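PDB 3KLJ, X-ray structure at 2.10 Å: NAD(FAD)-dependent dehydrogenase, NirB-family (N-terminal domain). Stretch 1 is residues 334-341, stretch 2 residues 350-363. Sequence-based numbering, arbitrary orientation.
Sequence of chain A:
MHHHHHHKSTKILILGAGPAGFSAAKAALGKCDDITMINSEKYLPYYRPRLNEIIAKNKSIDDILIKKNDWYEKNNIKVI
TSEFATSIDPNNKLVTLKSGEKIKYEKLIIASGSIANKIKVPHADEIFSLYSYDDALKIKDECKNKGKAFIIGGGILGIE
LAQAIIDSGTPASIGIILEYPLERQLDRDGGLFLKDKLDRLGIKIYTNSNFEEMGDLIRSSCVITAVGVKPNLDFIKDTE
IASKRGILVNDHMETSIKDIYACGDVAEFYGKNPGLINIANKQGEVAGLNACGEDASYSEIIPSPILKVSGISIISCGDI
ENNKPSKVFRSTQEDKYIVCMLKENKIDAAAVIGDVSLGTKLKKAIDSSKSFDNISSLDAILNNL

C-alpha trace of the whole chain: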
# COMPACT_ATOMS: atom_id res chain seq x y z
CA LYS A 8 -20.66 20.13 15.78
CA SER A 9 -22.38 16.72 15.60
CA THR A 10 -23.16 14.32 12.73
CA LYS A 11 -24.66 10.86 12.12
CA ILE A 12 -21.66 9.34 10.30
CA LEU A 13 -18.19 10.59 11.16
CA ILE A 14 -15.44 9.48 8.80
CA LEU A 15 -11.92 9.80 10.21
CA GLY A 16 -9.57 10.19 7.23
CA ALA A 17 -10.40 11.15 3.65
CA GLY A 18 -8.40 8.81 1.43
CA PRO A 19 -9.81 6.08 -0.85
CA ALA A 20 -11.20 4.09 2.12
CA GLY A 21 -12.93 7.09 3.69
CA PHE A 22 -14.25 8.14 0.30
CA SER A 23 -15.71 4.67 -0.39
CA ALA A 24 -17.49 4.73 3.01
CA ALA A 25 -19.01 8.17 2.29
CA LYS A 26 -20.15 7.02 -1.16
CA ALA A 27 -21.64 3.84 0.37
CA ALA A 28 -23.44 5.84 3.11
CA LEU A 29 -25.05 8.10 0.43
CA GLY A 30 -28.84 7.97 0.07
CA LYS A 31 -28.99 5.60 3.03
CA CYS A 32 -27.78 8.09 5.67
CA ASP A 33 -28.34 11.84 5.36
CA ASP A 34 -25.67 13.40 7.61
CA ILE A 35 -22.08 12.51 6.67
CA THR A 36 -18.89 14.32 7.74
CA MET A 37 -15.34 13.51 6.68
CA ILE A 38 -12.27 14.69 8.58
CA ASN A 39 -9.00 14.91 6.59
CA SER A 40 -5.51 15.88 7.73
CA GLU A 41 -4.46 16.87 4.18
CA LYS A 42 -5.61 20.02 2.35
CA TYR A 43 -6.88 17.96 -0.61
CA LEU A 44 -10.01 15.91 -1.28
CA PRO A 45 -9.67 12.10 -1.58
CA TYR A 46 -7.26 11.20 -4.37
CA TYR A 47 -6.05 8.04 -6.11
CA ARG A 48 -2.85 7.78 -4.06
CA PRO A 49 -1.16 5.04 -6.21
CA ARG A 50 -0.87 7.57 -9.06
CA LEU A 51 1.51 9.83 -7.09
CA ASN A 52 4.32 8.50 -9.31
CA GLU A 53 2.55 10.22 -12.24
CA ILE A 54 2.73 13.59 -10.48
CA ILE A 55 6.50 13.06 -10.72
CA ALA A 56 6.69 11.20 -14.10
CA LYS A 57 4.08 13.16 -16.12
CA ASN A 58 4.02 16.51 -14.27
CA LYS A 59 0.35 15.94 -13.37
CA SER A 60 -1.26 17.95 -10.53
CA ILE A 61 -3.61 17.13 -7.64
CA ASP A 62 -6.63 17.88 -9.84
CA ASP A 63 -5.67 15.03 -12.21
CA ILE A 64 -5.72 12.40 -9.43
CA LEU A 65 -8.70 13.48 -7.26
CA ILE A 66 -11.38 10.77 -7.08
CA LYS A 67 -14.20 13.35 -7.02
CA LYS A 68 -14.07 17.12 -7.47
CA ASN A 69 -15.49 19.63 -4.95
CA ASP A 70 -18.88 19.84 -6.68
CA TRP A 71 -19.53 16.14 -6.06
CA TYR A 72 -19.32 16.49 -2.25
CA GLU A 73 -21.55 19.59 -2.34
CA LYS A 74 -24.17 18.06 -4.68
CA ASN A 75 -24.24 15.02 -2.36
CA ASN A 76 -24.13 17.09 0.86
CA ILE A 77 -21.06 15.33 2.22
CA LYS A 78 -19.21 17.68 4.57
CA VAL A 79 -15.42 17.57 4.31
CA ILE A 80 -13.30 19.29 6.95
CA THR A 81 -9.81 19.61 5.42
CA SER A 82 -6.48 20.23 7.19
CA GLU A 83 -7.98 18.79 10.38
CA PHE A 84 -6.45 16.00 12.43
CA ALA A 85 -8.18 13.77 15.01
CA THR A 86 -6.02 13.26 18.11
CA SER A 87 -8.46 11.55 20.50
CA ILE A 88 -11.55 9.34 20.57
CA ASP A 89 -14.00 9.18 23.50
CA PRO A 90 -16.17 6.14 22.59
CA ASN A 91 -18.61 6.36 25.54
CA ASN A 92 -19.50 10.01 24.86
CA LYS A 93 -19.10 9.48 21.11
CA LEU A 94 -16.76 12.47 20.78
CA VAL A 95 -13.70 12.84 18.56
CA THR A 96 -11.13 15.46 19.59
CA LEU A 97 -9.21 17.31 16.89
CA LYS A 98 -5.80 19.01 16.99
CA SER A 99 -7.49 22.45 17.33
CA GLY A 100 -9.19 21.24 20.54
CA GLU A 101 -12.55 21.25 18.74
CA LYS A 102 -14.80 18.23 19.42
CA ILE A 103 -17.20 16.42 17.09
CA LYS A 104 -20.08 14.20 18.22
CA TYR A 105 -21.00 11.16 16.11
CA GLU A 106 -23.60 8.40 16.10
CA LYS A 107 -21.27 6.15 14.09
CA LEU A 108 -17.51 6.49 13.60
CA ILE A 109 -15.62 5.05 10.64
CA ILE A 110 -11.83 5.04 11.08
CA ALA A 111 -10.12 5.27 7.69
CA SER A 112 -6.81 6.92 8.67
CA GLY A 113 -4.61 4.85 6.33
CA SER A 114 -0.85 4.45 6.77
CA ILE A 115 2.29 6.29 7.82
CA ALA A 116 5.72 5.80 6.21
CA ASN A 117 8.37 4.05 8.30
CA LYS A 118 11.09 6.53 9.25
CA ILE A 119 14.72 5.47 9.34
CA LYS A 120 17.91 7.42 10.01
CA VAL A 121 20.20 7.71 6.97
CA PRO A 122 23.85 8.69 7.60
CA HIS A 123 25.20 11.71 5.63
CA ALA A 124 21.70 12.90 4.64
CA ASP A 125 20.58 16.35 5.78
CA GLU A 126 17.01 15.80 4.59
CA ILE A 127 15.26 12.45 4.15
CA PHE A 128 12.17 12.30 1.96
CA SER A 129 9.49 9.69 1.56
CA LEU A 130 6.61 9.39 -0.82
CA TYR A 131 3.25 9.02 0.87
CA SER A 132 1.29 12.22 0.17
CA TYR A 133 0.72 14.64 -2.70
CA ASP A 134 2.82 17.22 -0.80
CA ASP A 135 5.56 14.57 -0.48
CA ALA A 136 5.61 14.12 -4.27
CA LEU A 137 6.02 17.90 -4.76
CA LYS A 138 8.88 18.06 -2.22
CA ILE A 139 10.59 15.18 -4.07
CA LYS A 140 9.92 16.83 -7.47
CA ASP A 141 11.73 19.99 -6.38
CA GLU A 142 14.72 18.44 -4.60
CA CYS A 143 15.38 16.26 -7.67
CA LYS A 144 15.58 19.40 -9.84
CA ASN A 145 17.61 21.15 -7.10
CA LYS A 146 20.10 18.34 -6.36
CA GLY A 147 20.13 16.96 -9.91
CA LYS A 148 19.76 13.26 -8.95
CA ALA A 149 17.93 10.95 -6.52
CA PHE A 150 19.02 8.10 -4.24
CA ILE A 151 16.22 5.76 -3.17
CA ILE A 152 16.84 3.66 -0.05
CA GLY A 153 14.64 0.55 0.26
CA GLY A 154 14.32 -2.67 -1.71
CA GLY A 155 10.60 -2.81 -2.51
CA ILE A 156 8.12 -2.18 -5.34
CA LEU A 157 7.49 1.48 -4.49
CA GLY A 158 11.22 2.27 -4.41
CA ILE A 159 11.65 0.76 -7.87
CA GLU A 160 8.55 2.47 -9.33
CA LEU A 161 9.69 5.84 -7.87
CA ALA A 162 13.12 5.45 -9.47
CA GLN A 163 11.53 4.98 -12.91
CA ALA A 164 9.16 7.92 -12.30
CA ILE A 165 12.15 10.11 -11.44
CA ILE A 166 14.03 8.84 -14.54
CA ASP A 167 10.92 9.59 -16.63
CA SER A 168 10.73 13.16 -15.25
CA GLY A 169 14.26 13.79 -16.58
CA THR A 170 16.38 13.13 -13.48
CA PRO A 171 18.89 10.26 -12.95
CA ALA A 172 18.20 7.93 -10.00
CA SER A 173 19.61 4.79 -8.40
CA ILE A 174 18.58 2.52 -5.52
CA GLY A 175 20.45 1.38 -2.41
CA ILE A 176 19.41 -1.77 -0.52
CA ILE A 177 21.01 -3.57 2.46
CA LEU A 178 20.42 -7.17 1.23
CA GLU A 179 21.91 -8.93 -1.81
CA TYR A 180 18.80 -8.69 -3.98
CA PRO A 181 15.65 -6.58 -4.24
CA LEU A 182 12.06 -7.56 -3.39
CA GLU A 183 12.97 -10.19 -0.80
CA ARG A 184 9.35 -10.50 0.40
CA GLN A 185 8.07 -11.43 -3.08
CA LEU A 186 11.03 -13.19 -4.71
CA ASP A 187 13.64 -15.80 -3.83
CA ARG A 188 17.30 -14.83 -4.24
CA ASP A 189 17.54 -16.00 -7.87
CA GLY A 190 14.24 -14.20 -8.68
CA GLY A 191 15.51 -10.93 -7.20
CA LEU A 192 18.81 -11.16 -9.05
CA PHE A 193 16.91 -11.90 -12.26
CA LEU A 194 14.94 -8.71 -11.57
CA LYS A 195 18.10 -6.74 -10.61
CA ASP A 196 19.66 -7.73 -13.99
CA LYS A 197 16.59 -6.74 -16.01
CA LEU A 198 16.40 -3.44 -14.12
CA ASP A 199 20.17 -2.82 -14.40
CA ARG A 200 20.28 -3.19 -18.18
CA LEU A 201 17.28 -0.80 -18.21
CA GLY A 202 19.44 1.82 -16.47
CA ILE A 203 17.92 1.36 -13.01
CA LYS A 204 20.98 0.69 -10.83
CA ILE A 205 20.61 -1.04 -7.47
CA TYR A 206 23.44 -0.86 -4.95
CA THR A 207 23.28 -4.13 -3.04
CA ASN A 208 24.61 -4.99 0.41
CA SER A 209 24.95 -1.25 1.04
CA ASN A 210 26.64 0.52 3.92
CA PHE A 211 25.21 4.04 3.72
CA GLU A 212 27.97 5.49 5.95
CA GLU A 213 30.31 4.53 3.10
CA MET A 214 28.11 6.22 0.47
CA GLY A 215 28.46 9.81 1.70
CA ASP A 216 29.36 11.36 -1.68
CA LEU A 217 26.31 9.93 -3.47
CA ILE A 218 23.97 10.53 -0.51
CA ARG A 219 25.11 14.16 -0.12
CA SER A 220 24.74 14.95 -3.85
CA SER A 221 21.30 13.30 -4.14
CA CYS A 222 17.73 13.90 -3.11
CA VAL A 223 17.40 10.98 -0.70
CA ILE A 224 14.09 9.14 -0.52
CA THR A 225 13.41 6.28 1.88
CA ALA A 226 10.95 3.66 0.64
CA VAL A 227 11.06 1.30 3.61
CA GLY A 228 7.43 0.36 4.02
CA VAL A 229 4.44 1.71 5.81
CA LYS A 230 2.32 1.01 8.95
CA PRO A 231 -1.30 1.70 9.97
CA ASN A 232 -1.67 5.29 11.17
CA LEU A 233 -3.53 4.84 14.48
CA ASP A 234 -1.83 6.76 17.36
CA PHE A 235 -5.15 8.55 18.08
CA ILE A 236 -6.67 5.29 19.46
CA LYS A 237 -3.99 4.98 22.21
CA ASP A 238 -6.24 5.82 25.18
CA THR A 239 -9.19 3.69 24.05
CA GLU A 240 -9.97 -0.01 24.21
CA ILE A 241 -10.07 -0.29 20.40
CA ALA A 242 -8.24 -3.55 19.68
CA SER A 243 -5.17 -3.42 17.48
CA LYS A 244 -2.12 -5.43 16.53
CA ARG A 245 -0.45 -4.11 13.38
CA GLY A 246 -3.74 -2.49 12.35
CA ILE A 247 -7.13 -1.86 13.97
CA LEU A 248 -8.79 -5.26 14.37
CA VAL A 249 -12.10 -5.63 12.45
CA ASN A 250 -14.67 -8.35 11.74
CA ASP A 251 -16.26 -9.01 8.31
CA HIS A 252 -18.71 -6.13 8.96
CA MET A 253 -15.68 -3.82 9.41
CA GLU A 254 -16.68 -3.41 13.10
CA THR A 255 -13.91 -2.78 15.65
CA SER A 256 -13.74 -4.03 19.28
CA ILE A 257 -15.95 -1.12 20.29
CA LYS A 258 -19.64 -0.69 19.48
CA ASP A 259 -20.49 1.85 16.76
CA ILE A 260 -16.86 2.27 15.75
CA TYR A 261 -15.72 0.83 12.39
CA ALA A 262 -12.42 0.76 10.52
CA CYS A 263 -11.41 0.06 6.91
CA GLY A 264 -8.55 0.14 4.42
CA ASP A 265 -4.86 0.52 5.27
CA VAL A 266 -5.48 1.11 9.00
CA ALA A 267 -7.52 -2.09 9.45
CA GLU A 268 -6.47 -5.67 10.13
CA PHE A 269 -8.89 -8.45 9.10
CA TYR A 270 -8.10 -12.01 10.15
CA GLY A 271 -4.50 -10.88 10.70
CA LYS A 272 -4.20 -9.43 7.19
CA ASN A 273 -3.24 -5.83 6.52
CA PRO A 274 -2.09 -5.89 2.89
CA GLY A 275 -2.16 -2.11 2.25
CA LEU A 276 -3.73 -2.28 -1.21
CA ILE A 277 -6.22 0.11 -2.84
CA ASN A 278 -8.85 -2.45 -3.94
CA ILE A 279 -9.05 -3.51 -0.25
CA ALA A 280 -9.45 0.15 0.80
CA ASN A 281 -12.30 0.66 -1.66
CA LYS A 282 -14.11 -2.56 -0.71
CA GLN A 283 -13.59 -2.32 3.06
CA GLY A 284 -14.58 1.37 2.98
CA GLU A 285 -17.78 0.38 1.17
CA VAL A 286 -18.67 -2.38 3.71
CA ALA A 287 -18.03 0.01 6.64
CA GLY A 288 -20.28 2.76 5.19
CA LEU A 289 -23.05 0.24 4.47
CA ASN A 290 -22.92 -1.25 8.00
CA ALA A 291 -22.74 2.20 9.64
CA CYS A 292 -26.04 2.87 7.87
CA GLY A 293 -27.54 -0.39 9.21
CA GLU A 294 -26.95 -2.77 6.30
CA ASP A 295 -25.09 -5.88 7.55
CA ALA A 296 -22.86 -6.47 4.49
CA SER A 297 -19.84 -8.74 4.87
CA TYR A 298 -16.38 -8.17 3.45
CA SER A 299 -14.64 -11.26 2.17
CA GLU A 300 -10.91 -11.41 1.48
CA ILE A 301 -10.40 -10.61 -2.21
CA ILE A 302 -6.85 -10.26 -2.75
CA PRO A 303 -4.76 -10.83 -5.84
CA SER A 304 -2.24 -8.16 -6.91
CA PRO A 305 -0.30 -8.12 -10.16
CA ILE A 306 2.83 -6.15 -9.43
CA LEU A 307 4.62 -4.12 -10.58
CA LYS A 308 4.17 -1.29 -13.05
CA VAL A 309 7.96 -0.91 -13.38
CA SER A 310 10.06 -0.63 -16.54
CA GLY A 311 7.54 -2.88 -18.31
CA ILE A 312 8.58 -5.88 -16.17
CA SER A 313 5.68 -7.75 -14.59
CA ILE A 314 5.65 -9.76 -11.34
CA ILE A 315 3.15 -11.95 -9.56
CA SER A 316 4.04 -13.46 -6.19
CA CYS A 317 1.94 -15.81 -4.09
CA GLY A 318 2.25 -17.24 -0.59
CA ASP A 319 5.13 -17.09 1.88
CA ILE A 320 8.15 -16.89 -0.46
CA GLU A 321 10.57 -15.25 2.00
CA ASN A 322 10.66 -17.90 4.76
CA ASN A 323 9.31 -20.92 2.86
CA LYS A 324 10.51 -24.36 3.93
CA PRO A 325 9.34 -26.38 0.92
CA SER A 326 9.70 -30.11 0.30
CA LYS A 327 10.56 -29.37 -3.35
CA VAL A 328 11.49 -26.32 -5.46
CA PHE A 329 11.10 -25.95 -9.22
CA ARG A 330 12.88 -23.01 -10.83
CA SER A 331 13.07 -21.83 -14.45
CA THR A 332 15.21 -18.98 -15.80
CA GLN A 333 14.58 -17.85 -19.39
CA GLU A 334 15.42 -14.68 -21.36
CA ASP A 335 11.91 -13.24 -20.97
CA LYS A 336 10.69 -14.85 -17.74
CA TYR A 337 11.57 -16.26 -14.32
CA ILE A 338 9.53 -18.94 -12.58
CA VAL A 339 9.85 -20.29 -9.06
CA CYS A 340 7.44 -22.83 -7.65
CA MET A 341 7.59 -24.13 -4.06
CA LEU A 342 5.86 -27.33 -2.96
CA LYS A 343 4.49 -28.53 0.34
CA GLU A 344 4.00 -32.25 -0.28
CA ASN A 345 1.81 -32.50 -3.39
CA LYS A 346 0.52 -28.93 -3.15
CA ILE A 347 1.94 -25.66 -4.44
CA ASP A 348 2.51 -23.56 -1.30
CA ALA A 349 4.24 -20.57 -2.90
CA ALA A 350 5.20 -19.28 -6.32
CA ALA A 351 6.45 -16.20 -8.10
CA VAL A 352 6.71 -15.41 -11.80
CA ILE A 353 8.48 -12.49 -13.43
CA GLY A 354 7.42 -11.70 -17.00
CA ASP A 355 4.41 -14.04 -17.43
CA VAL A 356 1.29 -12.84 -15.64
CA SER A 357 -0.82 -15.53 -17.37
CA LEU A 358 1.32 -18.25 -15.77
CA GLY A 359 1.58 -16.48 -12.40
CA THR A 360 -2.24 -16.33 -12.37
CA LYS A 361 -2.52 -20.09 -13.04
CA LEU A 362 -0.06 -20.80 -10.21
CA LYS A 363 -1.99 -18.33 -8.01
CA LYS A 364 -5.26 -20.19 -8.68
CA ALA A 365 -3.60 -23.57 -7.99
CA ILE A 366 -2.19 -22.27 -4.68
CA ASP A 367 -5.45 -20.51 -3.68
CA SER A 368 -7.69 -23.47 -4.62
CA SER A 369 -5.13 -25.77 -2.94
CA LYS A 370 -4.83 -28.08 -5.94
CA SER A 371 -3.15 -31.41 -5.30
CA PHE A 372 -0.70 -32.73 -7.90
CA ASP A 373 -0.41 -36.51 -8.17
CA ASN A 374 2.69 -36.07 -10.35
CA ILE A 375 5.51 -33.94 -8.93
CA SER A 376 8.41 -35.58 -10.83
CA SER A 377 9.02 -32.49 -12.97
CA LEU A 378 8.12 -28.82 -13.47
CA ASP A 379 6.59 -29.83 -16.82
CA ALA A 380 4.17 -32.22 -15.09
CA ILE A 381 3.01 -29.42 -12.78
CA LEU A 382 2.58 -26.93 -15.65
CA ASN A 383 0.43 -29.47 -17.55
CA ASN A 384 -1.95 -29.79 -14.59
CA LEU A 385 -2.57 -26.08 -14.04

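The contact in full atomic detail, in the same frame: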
# COMPACT_ATOMS: atom_id res chain seq x y z
N GLU A 334 15.07 -16.05 -20.96
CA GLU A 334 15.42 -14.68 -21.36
C GLU A 334 14.32 -13.68 -21.00
O GLU A 334 14.60 -12.56 -20.60
CB GLU A 334 15.75 -14.62 -22.86
CG GLU A 334 16.28 -13.26 -23.36
CD GLU A 334 17.67 -12.90 -22.83
OE1 GLU A 334 18.59 -13.75 -22.90
OE2 GLU A 334 17.86 -11.75 -22.36
N ASP A 335 13.07 -14.11 -21.13
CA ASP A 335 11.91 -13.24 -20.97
C ASP A 335 11.20 -13.41 -19.62
O ASP A 335 10.42 -12.55 -19.22
CB ASP A 335 10.90 -13.49 -22.11
CG ASP A 335 10.76 -14.99 -22.46
OD1 ASP A 335 9.61 -15.47 -22.57
OD2 ASP A 335 11.79 -15.68 -22.64
N LYS A 336 11.46 -14.52 -18.94
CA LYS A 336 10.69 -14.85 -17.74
C LYS A 336 11.46 -15.64 -16.68
O LYS A 336 12.44 -16.31 -16.97
CB LYS A 336 9.38 -15.56 -18.11
CG LYS A 336 9.53 -16.98 -18.62
CD LYS A 336 8.16 -17.58 -19.04
CE LYS A 336 7.74 -17.10 -20.42
NZ LYS A 336 6.45 -17.70 -20.86
N TYR A 337 11.02 -15.51 -15.43
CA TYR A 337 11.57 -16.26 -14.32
C TYR A 337 10.40 -16.91 -13.61
O TYR A 337 9.36 -16.27 -13.37
CB TYR A 337 12.37 -15.36 -13.35
CG TYR A 337 12.83 -16.10 -12.11
CD1 TYR A 337 14.03 -16.82 -12.11
CD2 TYR A 337 12.05 -16.12 -10.96
CE1 TYR A 337 14.45 -17.52 -10.98
CE2 TYR A 337 12.45 -16.82 -9.82
CZ TYR A 337 13.66 -17.51 -9.84
OH TYR A 337 14.06 -18.21 -8.73
N ILE A 338 10.56 -18.19 -13.29
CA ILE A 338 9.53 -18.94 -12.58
C ILE A 338 10.16 -19.61 -11.37
O ILE A 338 11.21 -20.22 -11.48
CB ILE A 338 8.91 -20.03 -13.47
CG1 ILE A 338 8.26 -19.40 -14.70
CG2 ILE A 338 7.90 -20.89 -12.65
CD1 ILE A 338 8.04 -20.38 -15.87
N VAL A 339 9.51 -19.48 -10.22
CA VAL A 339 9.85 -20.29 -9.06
C VAL A 339 8.57 -20.84 -8.44
O VAL A 339 7.57 -20.13 -8.27
CB VAL A 339 10.78 -19.56 -8.03
CG1 VAL A 339 10.09 -18.35 -7.38
CG2 VAL A 339 11.30 -20.53 -6.98
N CYS A 340 8.60 -22.13 -8.13
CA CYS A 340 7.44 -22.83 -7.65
C CYS A 340 7.86 -23.68 -6.45
O CYS A 340 8.78 -24.50 -6.55
CB CYS A 340 6.88 -23.66 -8.81
SG CYS A 340 5.54 -24.75 -8.47
N MET A 341 7.21 -23.46 -5.31
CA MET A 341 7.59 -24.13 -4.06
C MET A 341 6.47 -25.06 -3.57
O MET A 341 5.31 -24.65 -3.45
CB MET A 341 7.95 -23.10 -2.98
CG MET A 341 9.08 -22.17 -3.39
SD MET A 341 9.53 -20.93 -2.17
CE MET A 341 11.02 -20.26 -2.91
N ALA A 350 4.68 -19.44 -4.97
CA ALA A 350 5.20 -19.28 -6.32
C ALA A 350 5.35 -17.81 -6.66
O ALA A 350 4.57 -16.97 -6.19
CB ALA A 350 4.29 -19.96 -7.32
N ALA A 351 6.33 -17.52 -7.51
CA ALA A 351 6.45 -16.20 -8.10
C ALA A 351 6.86 -16.33 -9.56
O ALA A 351 7.61 -17.23 -9.93
CB ALA A 351 7.46 -15.33 -7.32
N VAL A 352 6.36 -15.43 -10.39
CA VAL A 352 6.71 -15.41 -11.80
C VAL A 352 6.98 -13.98 -12.19
O VAL A 352 6.18 -13.07 -11.88
CB VAL A 352 5.59 -15.99 -12.72
CG1 VAL A 352 6.01 -15.98 -14.18
CG2 VAL A 352 5.22 -17.40 -12.32
N ILE A 353 8.11 -13.78 -12.85
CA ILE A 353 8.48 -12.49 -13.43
C ILE A 353 8.31 -12.64 -14.94
O ILE A 353 8.84 -13.58 -15.53
CB ILE A 353 9.96 -12.13 -13.10
CG1 ILE A 353 10.27 -12.25 -11.60
CG2 ILE A 353 10.31 -10.73 -13.63
CD1 ILE A 353 11.75 -12.00 -11.22
N GLY A 354 7.53 -11.75 -15.55
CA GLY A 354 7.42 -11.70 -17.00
C GLY A 354 6.41 -12.63 -17.66
O GLY A 354 6.44 -12.81 -18.88
N ASP A 355 5.51 -13.23 -16.88
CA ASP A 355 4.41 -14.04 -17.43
C ASP A 355 3.23 -14.05 -16.48
O ASP A 355 3.04 -14.97 -15.69
CB ASP A 355 4.89 -15.47 -17.75
CG ASP A 355 3.90 -16.25 -18.63
OD1 ASP A 355 4.31 -17.31 -19.15
OD2 ASP A 355 2.74 -15.81 -18.81
N VAL A 356 2.43 -12.99 -16.54
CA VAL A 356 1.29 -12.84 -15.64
C VAL A 356 0.27 -13.96 -15.84
O VAL A 356 -0.34 -14.41 -14.86
CB VAL A 356 0.63 -11.44 -15.78
CG1 VAL A 356 -0.78 -11.43 -15.19
CG2 VAL A 356 1.48 -10.40 -15.11
N SER A 357 0.09 -14.41 -17.08
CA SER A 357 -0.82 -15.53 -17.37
C SER A 357 -0.44 -16.78 -16.57
O SER A 357 -1.32 -17.46 -16.02
CB SER A 357 -0.86 -15.85 -18.86
OG SER A 357 -1.74 -16.93 -19.12
N LEU A 358 0.85 -17.09 -16.53
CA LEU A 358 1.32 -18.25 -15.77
C LEU A 358 1.24 -18.01 -14.26
O LEU A 358 0.75 -18.87 -13.52
CB LEU A 358 2.75 -18.65 -16.16
CG LEU A 358 3.36 -19.84 -15.42
CD1 LEU A 358 2.53 -21.12 -15.52
CD2 LEU A 358 4.76 -20.09 -15.93
N GLY A 359 1.69 -16.84 -13.81
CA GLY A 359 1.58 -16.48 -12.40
C GLY A 359 0.15 -16.64 -11.90
O GLY A 359 -0.08 -17.16 -10.81
N THR A 360 -0.81 -16.22 -12.71
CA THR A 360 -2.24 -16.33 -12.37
C THR A 360 -2.69 -17.79 -12.23
O THR A 360 -3.47 -18.12 -11.32
CB THR A 360 -3.09 -15.59 -13.42
OG1 THR A 360 -2.72 -14.20 -13.43
CG2 THR A 360 -4.60 -15.71 -13.10
N LYS A 361 -2.21 -18.65 -13.12
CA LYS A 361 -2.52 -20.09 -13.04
C LYS A 361 -1.96 -20.68 -11.76
O LYS A 361 -2.65 -21.42 -11.07
CB LYS A 361 -1.94 -20.84 -14.24
CG LYS A 361 -2.67 -20.61 -15.55
CD LYS A 361 -1.96 -21.36 -16.67
CE LYS A 361 -2.65 -21.16 -18.00
NZ LYS A 361 -2.40 -19.80 -18.58
N LEU A 362 -0.71 -20.35 -11.45
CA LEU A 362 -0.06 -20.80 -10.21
C LEU A 362 -0.79 -20.26 -8.98
O LEU A 362 -1.01 -21.00 -8.02
CB LEU A 362 1.42 -20.41 -10.19
CG LEU A 362 2.33 -21.16 -11.17
CD1 LEU A 362 3.64 -20.43 -11.30
CD2 LEU A 362 2.57 -22.60 -10.74
N LYS A 363 -1.18 -18.99 -9.04
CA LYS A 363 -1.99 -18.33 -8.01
C LYS A 363 -3.26 -19.12 -7.72
O LYS A 363 -3.56 -19.43 -6.56
CB LYS A 363 -2.36 -16.92 -8.48
CG LYS A 363 -2.71 -15.92 -7.38
CD LYS A 363 -3.87 -14.98 -7.76
CE LYS A 363 -3.73 -14.33 -9.14
NZ LYS A 363 -5.00 -13.62 -9.56

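Residues 337-341 and 350-353 are neighbouring antiparallel strands: their axes run at 177° and approach to 4.8 Å. Two hydrogen-bonded pairs set the register. Tyr337 N donates to Ile353 O at 2.9 Å and Ile353 N to Tyr337 O at 2.8 Å; two residues on, Val339 N reaches Ala351 O at 3.0 Å and Ala351 N reaches Val339 O at 3.0 Å. N-H...O angles of 154-168° mark these as well-aligned bonds. Between them lies the non-hydrogen-bonded pair Ile338-Val352, and beyond Val339-Ala351 comes a second, Cys340-Ala350. The CA atoms of Ile338 and Val352 are 4.6 Å apart and those of Cys340 and Ala350 4.4 Å, closer than the CA atoms of Tyr337 and Ile353 at 5.0 Å or of Val339 and Ala351 at 5.4 Å.

Side chains alternate between the two faces of the sheet. On one, Tyr337 and Val339 lie beside Ile353 and Ala351: Ile353 CD1 packs 4.0 Å from Tyr337 CB and meets the ring obliquely, while Val339 CG1 sits 4.0 Å from Ala351 CB, a branched side chain beside a single methyl.

The other face carries Ile338, Cys340, Val352 and Ala350, and helix 356-363 packs against it, nearly parallel to strand 337-341 (7°) with axes 10.1 Å apart. Ile338 is the main bump, and it fits a hollow lined by Val352 on the neighbouring strand and Leu358 and Leu362 on the helix. Its CD1 presses to 3.3 Å from Leu358 CD2, a tight methyl contact, its CG1 lies 4.1 Å from Val352 CG1, and its CG2 is 4.5 Å from Leu362 CD1. One helical turn beyond Leu358, Leu362 also places CD2 4.3 Å from Cys340 SG.

The connection into the helix is shaped by Gly354 and Asp355. Gly354 has phi 85°, and an ideal CB there would lie 2.4 Å from Asp335 O, a clash. Asp355 uses both carboxylate oxygens: OD2 caps the helix by accepting from Leu358 N at 3.2 Å, and OD1 forms a salt bridge with Lys336 NZ at 2.8 Å.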